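Local coordinates for polycyclic ketone monooxygenase (Myceliophthora thermophila, PDB 5MQ6), which uses FAD and NADPH to insert one oxygen atom beside the carbonyl of ketones, polycyclic ones especially, giving esters or lactones, at residues Y88-E99 with H163-L173. Sequence-based numbering, arbitrary orientation.
Sequences YGGLLYAVRLAE and HAYRIATQWKL. With FAD (flavin-adenine dinucleotide), chain B.
Trp171 lays its indole against Val95 near the C-terminal ends of two roughly parallel helices, whose axes run 21° apart. Followed outward, its CB, CG, CD2 and CE3 meet Val95 CG2, CD2 at 3.5 Å; CE2 comes 3.5 Å from Val95 CG1, with CZ2 and CD1 by the same methyl and CD1 also near Ala98 CB. CG1 sits over the five-membered ring in a CH-pi contact; Gln170 CG lies on the opposite face. At the ring's edge, NE1 donates a nearly straight hydrogen bond (169°) to Glu99 OE2, 3.0 Å away, reaching the anti lone pair of a carboxylate that suits this exposed site. Were Trp171 a leucine, that carboxylate would probably lose its N-H mate and Val95 the flat surface under its methyls. Branching at CB suits Val95: with CG1 anti to the backbone N (chi1 172°), CG2 meets both the indole and Ile167 CG2. Leu91 fills the middle with a forked tip, CD1 on Ala164 O and CD2 3.6 Å from Leu173 CD1, for which Ala94's lone methyl leaves room. Lys172, with positive phi, is the C-prime residue of the Schellman motif ending the helix; Leu173 after it points its CB toward helix 88-99. At the other end Tyr88 turns its ring edge to Ala164 N. Gly89 N bonds FAD O1P, where a side chain would clash; helix 88-99 follows strand 78-84, and Gly90 closes a GxGxxG pattern, consistent with a Rossmann-type dinucleotide-binding fold.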
loop_
_atom_site.group_PDB
_atom_site.type_symbol
_atom_site.label_atom_id
_atom_site.label_comp_id
_atom_site.label_asym_id
_atom_site.label_seq_id
_atom_site.Cartn_x
_atom_site.Cartn_y
_atom_site.Cartn_z
ATOM N N TYR A 88 -0.504 1.943 11.038
ATOM C CA TYR A 88 -0.846 3.369 11.147
ATOM C C TYR A 88 -2.328 3.616 10.897
ATOM O O TYR A 88 -2.935 4.469 11.530
ATOM C CB TYR A 88 -0.018 4.264 10.223
ATOM C CG TYR A 88 1.409 4.456 10.646
ATOM C CD1 TYR A 88 1.828 4.328 11.971
ATOM C CD2 TYR A 88 2.379 4.838 9.720
ATOM C CE1 TYR A 88 3.193 4.532 12.326
ATOM C CE2 TYR A 88 3.678 5.059 10.095
ATOM C CZ TYR A 88 4.091 4.917 11.388
ATOM O OH TYR A 88 5.384 5.203 11.733
ATOM N N GLY A 89 -2.917 2.884 9.985
ATOM C CA GLY A 89 -4.337 3.028 9.760
ATOM C C GLY A 89 -5.234 2.668 10.914
ATOM O O GLY A 89 -6.096 3.430 11.290
ATOM N N GLY A 90 -5.080 1.471 11.445
ATOM C CA GLY A 90 -5.845 1.102 12.600
ATOM C C GLY A 90 -5.565 1.938 13.818
ATOM O O GLY A 90 -6.479 2.220 14.616
ATOM N N LEU A 91 -4.295 2.307 14.001
ATOM C CA LEU A 91 -3.987 3.254 15.070
ATOM C C LEU A 91 -4.750 4.582 14.927
ATOM O O LEU A 91 -5.254 5.092 15.920
ATOM C CB LEU A 91 -2.505 3.505 15.181
ATOM C CG LEU A 91 -1.650 2.347 15.702
ATOM C CD1 LEU A 91 -0.216 2.688 15.368
ATOM C CD2 LEU A 91 -1.894 2.188 17.199
ATOM N N LEU A 92 -4.763 5.158 13.722
ATOM C CA LEU A 92 -5.552 6.349 13.483
ATOM C C LEU A 92 -7.010 6.164 13.809
ATOM O O LEU A 92 -7.651 7.056 14.405
ATOM C CB LEU A 92 -5.408 6.780 12.038
ATOM C CG LEU A 92 -4.198 7.648 11.851
ATOM C CD1 LEU A 92 -3.895 7.768 10.299
ATOM C CD2 LEU A 92 -4.461 9.048 12.510
ATOM N N TYR A 93 -7.562 5.036 13.477
ATOM C CA TYR A 93 -8.986 4.811 13.854
ATOM C C TYR A 93 -9.116 4.819 15.389
ATOM O O TYR A 93 -10.051 5.424 15.966
ATOM C CB TYR A 93 -9.470 3.411 13.425
ATOM C CG TYR A 93 -10.096 3.143 12.066
ATOM C CD1 TYR A 93 -11.092 3.948 11.505
ATOM C CD2 TYR A 93 -9.782 1.962 11.418
ATOM C CE1 TYR A 93 -11.677 3.640 10.307
ATOM C CE2 TYR A 93 -10.405 1.579 10.242
ATOM C CZ TYR A 93 -11.377 2.401 9.697
ATOM O OH TYR A 93 -11.938 1.928 8.559
ATOM N N ALA A 94 -8.184 4.133 16.053
ATOM C CA ALA A 94 -8.259 4.001 17.502
ATOM C C ALA A 94 -8.102 5.350 18.193
ATOM O O ALA A 94 -8.932 5.739 19.080
ATOM C CB ALA A 94 -7.169 3.061 18.020
ATOM N N VAL A 95 -7.067 6.074 17.791
ATOM C CA VAL A 95 -6.880 7.412 18.309
ATOM C C VAL A 95 -8.118 8.322 18.036
ATOM O O VAL A 95 -8.590 9.032 18.928
ATOM C CB VAL A 95 -5.617 8.070 17.719
ATOM C CG1 VAL A 95 -5.562 9.544 18.122
ATOM C CG2 VAL A 95 -4.345 7.398 18.241
ATOM N N ARG A 96 -8.674 8.275 16.839
ATOM C CA ARG A 96 -9.771 9.122 16.506
ATOM C C ARG A 96 -11.017 8.759 17.329
ATOM O O ARG A 96 -11.749 9.640 17.771
ATOM C CB ARG A 96 -10.113 9.081 15.000
ATOM C CG ARG A 96 -9.594 10.214 14.139
ATOM C CD ARG A 96 -8.141 10.146 13.837
ATOM N NE ARG A 96 -7.622 11.349 13.215
ATOM C CZ ARG A 96 -7.524 11.597 11.915
ATOM N NH1 ARG A 96 -7.883 10.744 10.981
ATOM N NH2 ARG A 96 -7.045 12.748 11.566
ATOM N N LEU A 97 -11.295 7.475 17.502
ATOM C CA LEU A 97 -12.401 7.051 18.342
ATOM C C LEU A 97 -12.229 7.569 19.793
ATOM O O LEU A 97 -13.169 8.119 20.413
ATOM C CB LEU A 97 -12.508 5.586 18.338
ATOM C CG LEU A 97 -13.001 4.848 17.087
ATOM C CD1 LEU A 97 -12.834 3.365 17.376
ATOM C CD2 LEU A 97 -14.477 5.134 16.715
ATOM N N ALA A 98 -11.030 7.393 20.313
ATOM C CA ALA A 98 -10.740 7.840 21.689
ATOM C C ALA A 98 -10.996 9.355 21.797
ATOM O O ALA A 98 -11.731 9.729 22.637
ATOM C CB ALA A 98 -9.318 7.504 22.097
ATOM N N GLU A 99 -10.482 10.183 20.882
ATOM C CA GLU A 99 -10.653 11.652 20.900
ATOM C C GLU A 99 -12.100 12.068 20.592
ATOM O O GLU A 99 -12.558 13.107 21.019
ATOM C CB GLU A 99 -9.747 12.336 19.884
ATOM C CG GLU A 99 -8.262 12.101 20.138
ATOM C CD GLU A 99 -7.746 12.870 21.327
ATOM O OE1 GLU A 99 -8.335 13.913 21.678
ATOM O OE2 GLU A 99 -6.762 12.424 21.918
ATOM N N HIS A 163 7.538 4.763 16.294
ATOM C CA HIS A 163 6.477 5.738 16.325
ATOM C C HIS A 163 5.084 5.093 16.492
ATOM O O HIS A 163 4.239 5.655 17.223
ATOM C CB HIS A 163 6.510 6.610 15.127
ATOM C CG HIS A 163 5.527 7.725 15.175
ATOM N ND1 HIS A 163 5.584 8.738 16.124
ATOM C CD2 HIS A 163 4.509 8.049 14.344
ATOM C CE1 HIS A 163 4.644 9.632 15.881
ATOM N NE2 HIS A 163 3.990 9.253 14.795
ATOM N N ALA A 164 4.880 3.975 15.816
ATOM C CA ALA A 164 3.702 3.145 16.026
ATOM C C ALA A 164 3.533 2.790 17.523
ATOM O O ALA A 164 2.440 2.937 18.102
ATOM C CB ALA A 164 3.869 1.855 15.187
ATOM N N TYR A 165 4.628 2.368 18.145
ATOM C CA TYR A 165 4.671 2.130 19.606
ATOM C C TYR A 165 4.448 3.370 20.407
ATOM O O TYR A 165 3.731 3.325 21.407
ATOM C CB TYR A 165 5.940 1.362 20.056
ATOM C CG TYR A 165 5.646 -0.059 19.844
ATOM C CD1 TYR A 165 5.580 -0.617 18.560
ATOM C CD2 TYR A 165 5.312 -0.893 20.948
ATOM C CE1 TYR A 165 5.267 -1.988 18.353
ATOM C CE2 TYR A 165 5.007 -2.259 20.752
ATOM C CZ TYR A 165 4.950 -2.777 19.452
ATOM O OH TYR A 165 4.514 -4.051 19.291
ATOM N N ARG A 166 4.985 4.492 19.933
ATOM C CA ARG A 166 4.746 5.756 20.606
ATOM C C ARG A 166 3.245 6.077 20.628
ATOM O O ARG A 166 2.679 6.599 21.635
ATOM C CB ARG A 166 5.537 6.879 19.945
ATOM C CG ARG A 166 5.198 8.275 20.441
ATOM C CD ARG A 166 6.138 9.360 19.877
ATOM N NE ARG A 166 7.525 9.016 20.115
ATOM C CZ ARG A 166 8.392 8.452 19.270
ATOM N NH1 ARG A 166 8.101 8.208 17.986
ATOM N NH2 ARG A 166 9.591 8.115 19.756
ATOM N N ILE A 167 2.590 5.840 19.499
ATOM C CA ILE A 167 1.155 6.155 19.410
ATOM C C ILE A 167 0.397 5.207 20.338
ATOM O O ILE A 167 -0.439 5.649 21.116
ATOM C CB ILE A 167 0.614 6.071 17.973
ATOM C CG1 ILE A 167 1.232 7.223 17.162
ATOM C CG2 ILE A 167 -0.926 6.215 17.927
ATOM C CD1 ILE A 167 1.232 7.014 15.687
ATOM N N ALA A 168 0.682 3.919 20.245
ATOM C CA ALA A 168 -0.059 2.972 21.076
ATOM C C ALA A 168 0.097 3.251 22.558
ATOM O O ALA A 168 -0.869 3.086 23.356
ATOM C CB ALA A 168 0.386 1.571 20.755
ATOM N N THR A 169 1.299 3.711 22.937
ATOM C CA THR A 169 1.600 4.097 24.315
ATOM C C THR A 169 0.831 5.325 24.710
ATOM O O THR A 169 0.191 5.356 25.757
ATOM C CB THR A 169 3.097 4.376 24.454
ATOM O OG1 THR A 169 3.798 3.123 24.331
ATOM C CG2 THR A 169 3.457 5.052 25.806
ATOM N N GLN A 170 0.883 6.343 23.862
ATOM C CA GLN A 170 0.244 7.582 24.175
ATOM C C GLN A 170 -1.268 7.387 24.375
ATOM O O GLN A 170 -1.852 7.983 25.282
ATOM C CB GLN A 170 0.578 8.674 23.160
ATOM C CG GLN A 170 -0.042 9.989 23.519
ATOM C CD GLN A 170 0.561 11.152 22.816
ATOM O OE1 GLN A 170 1.712 11.121 22.368
ATOM N NE2 GLN A 170 -0.222 12.200 22.680
ATOM N N TRP A 171 -1.906 6.551 23.574
ATOM C CA TRP A 171 -3.364 6.407 23.712
ATOM C C TRP A 171 -3.764 5.161 24.415
ATOM O O TRP A 171 -4.926 4.776 24.347
ATOM C CB TRP A 171 -4.082 6.572 22.350
ATOM C CG TRP A 171 -4.208 8.006 21.949
ATOM C CD1 TRP A 171 -5.253 8.781 22.187
ATOM C CD2 TRP A 171 -3.251 8.828 21.235
ATOM N NE1 TRP A 171 -5.058 10.020 21.662
ATOM C CE2 TRP A 171 -3.829 10.089 21.091
ATOM C CE3 TRP A 171 -1.987 8.617 20.746
ATOM C CZ2 TRP A 171 -3.205 11.155 20.430
ATOM C CZ3 TRP A 171 -1.318 9.702 20.033
ATOM C CH2 TRP A 171 -1.911 10.936 19.929
ATOM N N LYS A 172 -2.817 4.538 25.120
ATOM C CA LYS A 172 -3.066 3.398 25.970
ATOM C C LYS A 172 -3.745 2.277 25.284
ATOM O O LYS A 172 -4.730 1.752 25.714
ATOM C CB LYS A 172 -3.797 3.883 27.236
ATOM C CG LYS A 172 -3.019 5.098 27.788
ATOM C CD LYS A 172 -3.421 5.567 29.164
ATOM C CE LYS A 172 -4.783 6.227 29.104
ATOM N NZ LYS A 172 -4.887 7.500 28.355
ATOM N N LEU A 173 -3.125 1.837 24.220
ATOM C CA LEU A 173 -3.688 0.799 23.396
ATOM C C LEU A 173 -3.078 -0.540 23.609
ATOM O O LEU A 173 -3.554 -1.502 23.040
ATOM C CB LEU A 173 -3.587 1.222 21.909
ATOM C CG LEU A 173 -4.266 2.506 21.535
ATOM C CD1 LEU A 173 -4.084 2.828 20.044
ATOM C CD2 LEU A 173 -5.723 2.330 21.745
HETATM P PA FAD B . -0.849 -1.986 7.036
HETATM O O1A FAD B . -0.672 -2.935 5.898
HETATM O O2A FAD B . 0.308 -1.137 7.534
HETATM O O5B FAD B . -1.396 -2.821 8.294
HETATM C C5B FAD B . -2.455 -3.704 8.132
HETATM C C4B FAD B . -2.220 -4.902 9.028
HETATM O O4B FAD B . -3.432 -5.679 9.002
HETATM C C3B FAD B . -1.088 -5.838 8.614
HETATM O O3B FAD B . -0.328 -6.196 9.739
HETATM C C2B FAD B . -1.801 -7.041 8.062
HETATM O O2B FAD B . -1.062 -8.228 8.217
HETATM C C1B FAD B . -3.072 -7.030 8.884
HETATM N N9A FAD B . -4.138 -7.793 8.282
HETATM C C8A FAD B . -4.613 -7.668 7.010
HETATM N N7A FAD B . -5.566 -8.578 6.835
HETATM C C5A FAD B . -5.719 -9.314 7.948
HETATM C C6A FAD B . -6.614 -10.412 8.357
HETATM N N6A FAD B . -7.515 -10.992 7.593
HETATM N N1A FAD B . -6.461 -10.777 9.604
HETATM C C2A FAD B . -5.536 -10.247 10.438
HETATM N N3A FAD B . -4.689 -9.278 10.178
HETATM C C4A FAD B . -4.750 -8.798 8.896
HETATM N N1 FAD B . 3.151 4.298 1.749
HETATM C C2 FAD B . 3.404 5.648 1.783
HETATM O O2 FAD B . 2.489 6.456 1.687
HETATM N N3 FAD B . 4.657 6.104 1.923
HETATM C C4 FAD B . 5.679 5.240 2.026
HETATM O O4 FAD B . 6.798 5.717 2.159
HETATM C C4X FAD B . 5.518 3.776 2.000
HETATM N N5 FAD B . 6.540 2.860 2.078
HETATM C C5X FAD B . 6.229 1.540 2.038
HETATM C C6 FAD B . 7.301 0.525 2.107
HETATM C C7 FAD B . 6.861 -0.882 2.051
HETATM C C7M FAD B . 7.871 -2.005 2.120
HETATM C C8 FAD B . 5.430 -1.277 1.906
HETATM C C8M FAD B . 4.960 -2.730 1.853
HETATM C C9 FAD B . 4.457 -0.300 1.832
HETATM C C9A FAD B . 4.803 1.080 1.892
HETATM N N10 FAD B . 3.771 2.028 1.787
HETATM C C10 FAD B . 4.114 3.381 1.866
HETATM C "C1'" FAD B . 2.341 1.650 1.715
HETATM C "C2'" FAD B . 1.914 1.299 3.202
HETATM O "O2'" FAD B . 1.289 0.009 3.213
HETATM C "C3'" FAD B . 1.004 2.373 3.892
HETATM O "O3'" FAD B . 1.699 3.622 3.926
HETATM C "C4'" FAD B . 0.629 2.141 5.375
HETATM O "O4'" FAD B . 1.736 1.627 6.240
HETATM C "C5'" FAD B . -0.608 1.224 5.465
HETATM O "O5'" FAD B . -1.153 1.373 6.813
HETATM P P FAD B . -2.421 0.402 7.085
HETATM O O1P FAD B . -2.531 0.337 8.653
HETATM O O2P FAD B . -3.549 0.908 6.176
HETATM O O3P FAD B . -2.013 -1.055 6.438
#